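Local structure of putative hydantoin racemase (Klebsiella pneumoniae subsp. pneumoniae, 3QVL) at residues L83-I95 with L219-E231. The protein probably interconverts the two enantiomers of allantoin and of related 5-monosubstituted hydantoins, as an isomerase of the HyuE racemase family. Residues are numbered along the deposited sequence; the frame is centred on the assembly and turned at random.
Sequences LLAARELAQGPVI and LATSKHGDLAFPE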
loop_
_atom_site.group_PDB
_atom_site.type_symbol
_atom_site.label_atom_id
_atom_site.label_comp_id
_atom_site.label_asym_id
_atom_site.label_seq_id
_atom_site.Cartn_x
_atom_site.Cartn_y
_atom_site.Cartn_z
ATOM N N LEU A 83 -11.478 20.925 3.235
ATOM C CA LEU A 83 -12.342 20.308 2.223
ATOM C C LEU A 83 -13.506 19.520 2.824
ATOM O O LEU A 83 -14.663 19.747 2.463
ATOM C CB LEU A 83 -11.533 19.426 1.258
ATOM C CG LEU A 83 -12.307 18.714 0.137
ATOM C CD1 LEU A 83 -12.891 19.700 -0.873
ATOM C CD2 LEU A 83 -11.425 17.691 -0.563
ATOM N N LEU A 84 -13.197 18.605 3.739
ATOM C CA LEU A 84 -14.223 17.757 4.347
ATOM C C LEU A 84 -15.101 18.531 5.329
ATOM O O LEU A 84 -16.293 18.242 5.466
ATOM C CB LEU A 84 -13.599 16.518 4.999
ATOM C CG LEU A 84 -12.844 15.561 4.062
ATOM C CD1 LEU A 84 -12.336 14.343 4.818
ATOM C CD2 LEU A 84 -13.704 15.130 2.875
ATOM N N ALA A 85 -14.505 19.517 6.000
ATOM C CA ALA A 85 -15.244 20.438 6.864
ATOM C C ALA A 85 -16.267 21.229 6.051
ATOM O O ALA A 85 -17.410 21.403 6.479
ATOM C CB ALA A 85 -14.285 21.379 7.579
ATOM N N ALA A 86 -15.844 21.692 4.875
ATOM C CA ALA A 86 -16.704 22.439 3.958
ATOM C C ALA A 86 -17.846 21.582 3.419
ATOM O O ALA A 86 -18.969 22.063 3.264
ATOM C CB ALA A 86 -15.886 23.011 2.810
ATOM N N ARG A 87 -17.552 20.313 3.138
ATOM C CA ARG A 87 -18.558 19.378 2.635
ATOM C C ARG A 87 -19.645 19.079 3.666
ATOM O O ARG A 87 -20.798 18.841 3.304
ATOM C CB ARG A 87 -17.906 18.088 2.135
ATOM C CG ARG A 87 -17.193 18.271 0.811
ATOM C CD ARG A 87 -16.583 16.986 0.291
ATOM N NE ARG A 87 -15.942 17.224 -0.999
ATOM C CZ ARG A 87 -15.215 16.334 -1.666
ATOM N NH1 ARG A 87 -15.016 15.115 -1.180
ATOM N NH2 ARG A 87 -14.682 16.670 -2.833
ATOM N N GLU A 88 -19.270 19.105 4.942
ATOM C CA GLU A 88 -20.230 18.958 6.035
ATOM C C GLU A 88 -21.161 20.166 6.118
ATOM O O GLU A 88 -22.378 20.009 6.237
ATOM C CB GLU A 88 -19.512 18.766 7.372
ATOM C CG GLU A 88 -18.859 17.403 7.551
ATOM C CD GLU A 88 -18.292 17.199 8.947
ATOM O OE1 GLU A 88 -18.274 18.159 9.743
ATOM O OE2 GLU A 88 -17.870 16.067 9.254
ATOM N N LEU A 89 -20.582 21.363 6.044
ATOM C CA LEU A 89 -21.339 22.607 6.189
ATOM C C LEU A 89 -22.207 22.927 4.971
ATOM O O LEU A 89 -23.350 23.363 5.121
ATOM C CB LEU A 89 -20.398 23.780 6.505
ATOM C CG LEU A 89 -21.006 25.136 6.891
ATOM C CD1 LEU A 89 -21.859 25.041 8.154
ATOM C CD2 LEU A 89 -19.914 26.184 7.065
ATOM N N ALA A 90 -21.667 22.706 3.774
ATOM C CA ALA A 90 -22.370 23.043 2.534
ATOM C C ALA A 90 -23.390 21.984 2.124
ATOM O O ALA A 90 -23.245 20.805 2.455
ATOM C CB ALA A 90 -21.378 23.283 1.406
ATOM N N GLN A 91 -24.423 22.422 1.407
ATOM C CA GLN A 91 -25.393 21.513 0.805
ATOM C C GLN A 91 -24.923 21.102 -0.589
ATOM O O GLN A 91 -24.900 19.914 -0.918
ATOM C CB GLN A 91 -26.784 22.156 0.739
ATOM C CG GLN A 91 -27.843 21.271 0.084
ATOM C CD GLN A 91 -29.264 21.725 0.364
ATOM O OE1 GLN A 91 -29.531 22.914 0.551
ATOM N NE2 GLN A 91 -30.189 20.772 0.389
ATOM N N GLY A 92 -24.550 22.091 -1.399
ATOM C CA GLY A 92 -23.983 21.843 -2.721
ATOM C C GLY A 92 -22.594 21.237 -2.617
ATOM O O GLY A 92 -21.942 21.361 -1.575
ATOM N N PRO A 93 -22.131 20.573 -3.692
ATOM C CA PRO A 93 -20.817 19.928 -3.681
ATOM C C PRO A 93 -19.666 20.920 -3.507
ATOM O O PRO A 93 -19.757 22.067 -3.952
ATOM C CB PRO A 93 -20.739 19.262 -5.059
ATOM C CG PRO A 93 -21.705 20.015 -5.905
ATOM C CD PRO A 93 -22.819 20.388 -4.983
ATOM N N VAL A 94 -18.605 20.467 -2.844
ATOM C CA VAL A 94 -17.395 21.262 -2.649
ATOM C C VAL A 94 -16.213 20.507 -3.249
ATOM O O VAL A 94 -15.934 19.370 -2.860
ATOM C CB VAL A 94 -17.121 21.558 -1.152
ATOM C CG1 VAL A 94 -15.940 22.507 -1.004
ATOM C CG2 VAL A 94 -18.353 22.145 -0.473
ATOM N N ILE A 95 -15.529 21.145 -4.196
ATOM C CA ILE A 95 -14.404 20.526 -4.897
ATOM C C ILE A 95 -13.117 21.315 -4.663
ATOM O O ILE A 95 -13.078 22.531 -4.861
ATOM C CB ILE A 95 -14.677 20.394 -6.428
ATOM C CG1 ILE A 95 -16.037 19.728 -6.705
ATOM C CG2 ILE A 95 -13.536 19.651 -7.133
ATOM C CD1 ILE A 95 -16.183 18.299 -6.179
ATOM N N LEU A 219 -26.395 15.568 -8.453
ATOM C CA LEU A 219 -25.647 14.993 -7.341
ATOM C C LEU A 219 -25.055 16.072 -6.445
ATOM O O LEU A 219 -24.524 17.078 -6.925
ATOM C CB LEU A 219 -24.536 14.067 -7.850
ATOM C CG LEU A 219 -24.920 12.784 -8.598
ATOM C CD1 LEU A 219 -23.695 12.181 -9.270
ATOM C CD2 LEU A 219 -25.585 11.762 -7.677
ATOM N N ALA A 220 -25.162 15.849 -5.140
ATOM C CA ALA A 220 -24.581 16.732 -4.137
ATOM C C ALA A 220 -23.962 15.889 -3.027
ATOM O O ALA A 220 -24.102 14.663 -3.023
ATOM C CB ALA A 220 -25.642 17.671 -3.577
ATOM N N THR A 221 -23.277 16.547 -2.095
ATOM C CA THR A 221 -22.635 15.873 -0.968
ATOM C C THR A 221 -23.627 15.002 -0.200
ATOM O O THR A 221 -24.735 15.439 0.120
ATOM C CB THR A 221 -21.986 16.893 -0.007
ATOM O OG1 THR A 221 -21.110 17.752 -0.745
ATOM C CG2 THR A 221 -21.188 16.190 1.089
ATOM N N SER A 222 -23.222 13.762 0.070
ATOM C CA SER A 222 -24.021 12.845 0.872
ATOM C C SER A 222 -24.148 13.362 2.297
ATOM O O SER A 222 -23.145 13.678 2.944
ATOM C CB SER A 222 -23.390 11.454 0.890
ATOM O OG SER A 222 -24.174 10.557 1.659
ATOM N N LYS A 223 -25.384 13.452 2.775
ATOM C CA LYS A 223 -25.652 13.846 4.155
ATOM C C LYS A 223 -25.938 12.621 5.022
ATOM O O LYS A 223 -26.456 12.733 6.137
ATOM C CB LYS A 223 -26.794 14.867 4.219
ATOM C CG LYS A 223 -26.452 16.218 3.595
ATOM C CD LYS A 223 -25.300 16.898 4.330
ATOM C CE LYS A 223 -24.614 17.927 3.456
ATOM N NZ LYS A 223 -23.394 18.472 4.115
ATOM N N HIS A 224 -25.589 11.454 4.489
ATOM C CA HIS A 224 -25.687 10.192 5.206
ATOM C C HIS A 224 -24.326 9.827 5.789
ATOM O O HIS A 224 -23.417 9.409 5.064
ATOM C CB HIS A 224 -26.191 9.092 4.267
ATOM C CG HIS A 224 -26.179 7.720 4.867
ATOM N ND1 HIS A 224 -27.167 7.272 5.717
ATOM C CD2 HIS A 224 -25.307 6.694 4.728
ATOM C CE1 HIS A 224 -26.900 6.031 6.083
ATOM N NE2 HIS A 224 -25.777 5.656 5.497
ATOM N N GLY A 225 -24.186 10.010 7.099
ATOM C CA GLY A 225 -22.992 9.583 7.821
ATOM C C GLY A 225 -21.888 10.616 7.960
ATOM O O GLY A 225 -22.053 11.628 8.648
ATOM N N ASP A 226 -20.765 10.352 7.296
ATOM C CA ASP A 226 -19.511 11.085 7.509
ATOM C C ASP A 226 -19.545 12.570 7.155
ATOM O O ASP A 226 -18.888 13.380 7.813
ATOM C CB ASP A 226 -18.364 10.405 6.755
ATOM C CG ASP A 226 -18.076 9.000 7.257
ATOM O OD1 ASP A 226 -18.617 8.607 8.315
ATOM O OD2 ASP A 226 -17.298 8.287 6.591
ATOM N N LEU A 227 -20.296 12.920 6.114
ATOM C CA LEU A 227 -20.342 14.301 5.638
ATOM C C LEU A 227 -21.702 14.958 5.875
ATOM O O LEU A 227 -22.060 15.934 5.208
ATOM C CB LEU A 227 -19.935 14.380 4.161
ATOM C CG LEU A 227 -18.527 13.898 3.783
ATOM C CD1 LEU A 227 -18.344 13.924 2.276
ATOM C CD2 LEU A 227 -17.436 14.717 4.470
ATOM N N ALA A 228 -22.443 14.420 6.842
ATOM C CA ALA A 228 -23.694 15.019 7.294
ATOM C C ALA A 228 -23.421 16.406 7.867
ATOM O O ALA A 228 -22.286 16.713 8.247
ATOM C CB ALA A 228 -24.350 14.133 8.344
ATOM N N PHE A 229 -24.454 17.242 7.919
ATOM C CA PHE A 229 -24.338 18.558 8.541
ATOM C C PHE A 229 -23.781 18.413 9.958
ATOM O O PHE A 229 -24.080 17.427 10.637
ATOM C CB PHE A 229 -25.691 19.277 8.563
ATOM C CG PHE A 229 -26.225 19.616 7.198
ATOM C CD1 PHE A 229 -25.598 20.576 6.404
ATOM C CD2 PHE A 229 -27.363 18.983 6.707
ATOM C CE1 PHE A 229 -26.092 20.892 5.139
ATOM C CE2 PHE A 229 -27.867 19.295 5.446
ATOM C CZ PHE A 229 -27.230 20.251 4.660
ATOM N N PRO A 230 -22.956 19.380 10.402
ATOM C CA PRO A 230 -22.356 19.299 11.734
ATOM C C PRO A 230 -23.414 19.109 12.818
ATOM O O PRO A 230 -24.522 19.639 12.698
ATOM C CB PRO A 230 -21.678 20.660 11.896
ATOM C CG PRO A 230 -21.411 21.115 10.512
ATOM C CD PRO A 230 -22.546 20.605 9.689
ATOM N N GLU A 231 -23.074 18.346 13.855
ATOM C CA GLU A 231 -23.976 18.133 14.985
ATOM C C GLU A 231 -24.321 19.475 15.626
ATOM O O GLU A 231 -23.457 20.345 15.754
ATOM C CB GLU A 231 -23.347 17.196 16.024
ATOM C CG GLU A 231 -22.914 15.828 15.485
ATOM C CD GLU A 231 -24.068 14.996 14.943
ATOM O OE1 GLU A 231 -25.160 14.996 15.555
ATOM O OE2 GLU A 231 -23.878 14.331 13.904
HETATM O O HOH W 1 -21.065 20.006 0.549
HETATM O O HOH W 2 -26.046 17.766 0.124
HETATM O O HOH W 3 -18.809 17.652 -2.216
#
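The C-terminal end of helix 83-89, where Arg87 and Glu88 turn their carbonyls outward together with Ala90 just beyond it, is met by the ammonium of Lys223 from the irregular tail that follows helix 203-216. Lys223 NZ donates to Arg87 O at 2.7 Å, in the carbonyl plane, and to Ala90 O at 2.9 Å, tilted 22° from the plane of the Ala90 carbonyl; a weaker bond reaches Glu88 O. The same nitrogen also binds Leu227 O of its own segment at 3.1 Å, tying the tail's turn to the helix end. A bend at chi2 (-62°) folds the lysine back, and its CD lies 3.6 Å above the centre of the Phe229 ring, so the aromatic face covers the aliphatic chain. The ring turns its edge to Leu89 O, while Phe229 CA makes a CH···O contact with Glu88 O.

Thr221 suits the neighbouring niche because its two branches differ. Its methyl CG2, anti to the backbone N, packs 3.9 Å from Arg87 CB, whereas OG1 meets two waters: one links it to Arg87 O and Gly92 O, the other accepts from Val94 N at 2.9 Å. Leu227 lies alongside Arg87, with CD1 near the arginine's CD, and sends CD2 to Leu84 CD2. The extended Arg87 grips Val94 O side-on through NE and NH2, linking the helix to the first residue of strand 94-96, and NH2 also forms a salt bridge with Glu99. Glu88 packs its CB and CG on Ala228 O, but its carboxylate serves a third subunit, at Arg120 and the backbone of His48 and Phe49.

One ammonium thus binds the carbonyls of Arg87, Ala90 and Leu227, with Glu88 O as a weak fourth, at a helix terminus where its positive charge probably offsets the helix dipole; beside it, waters bridge Thr221 OG1 to the other segment, while Thr221 N stays buried without a partner.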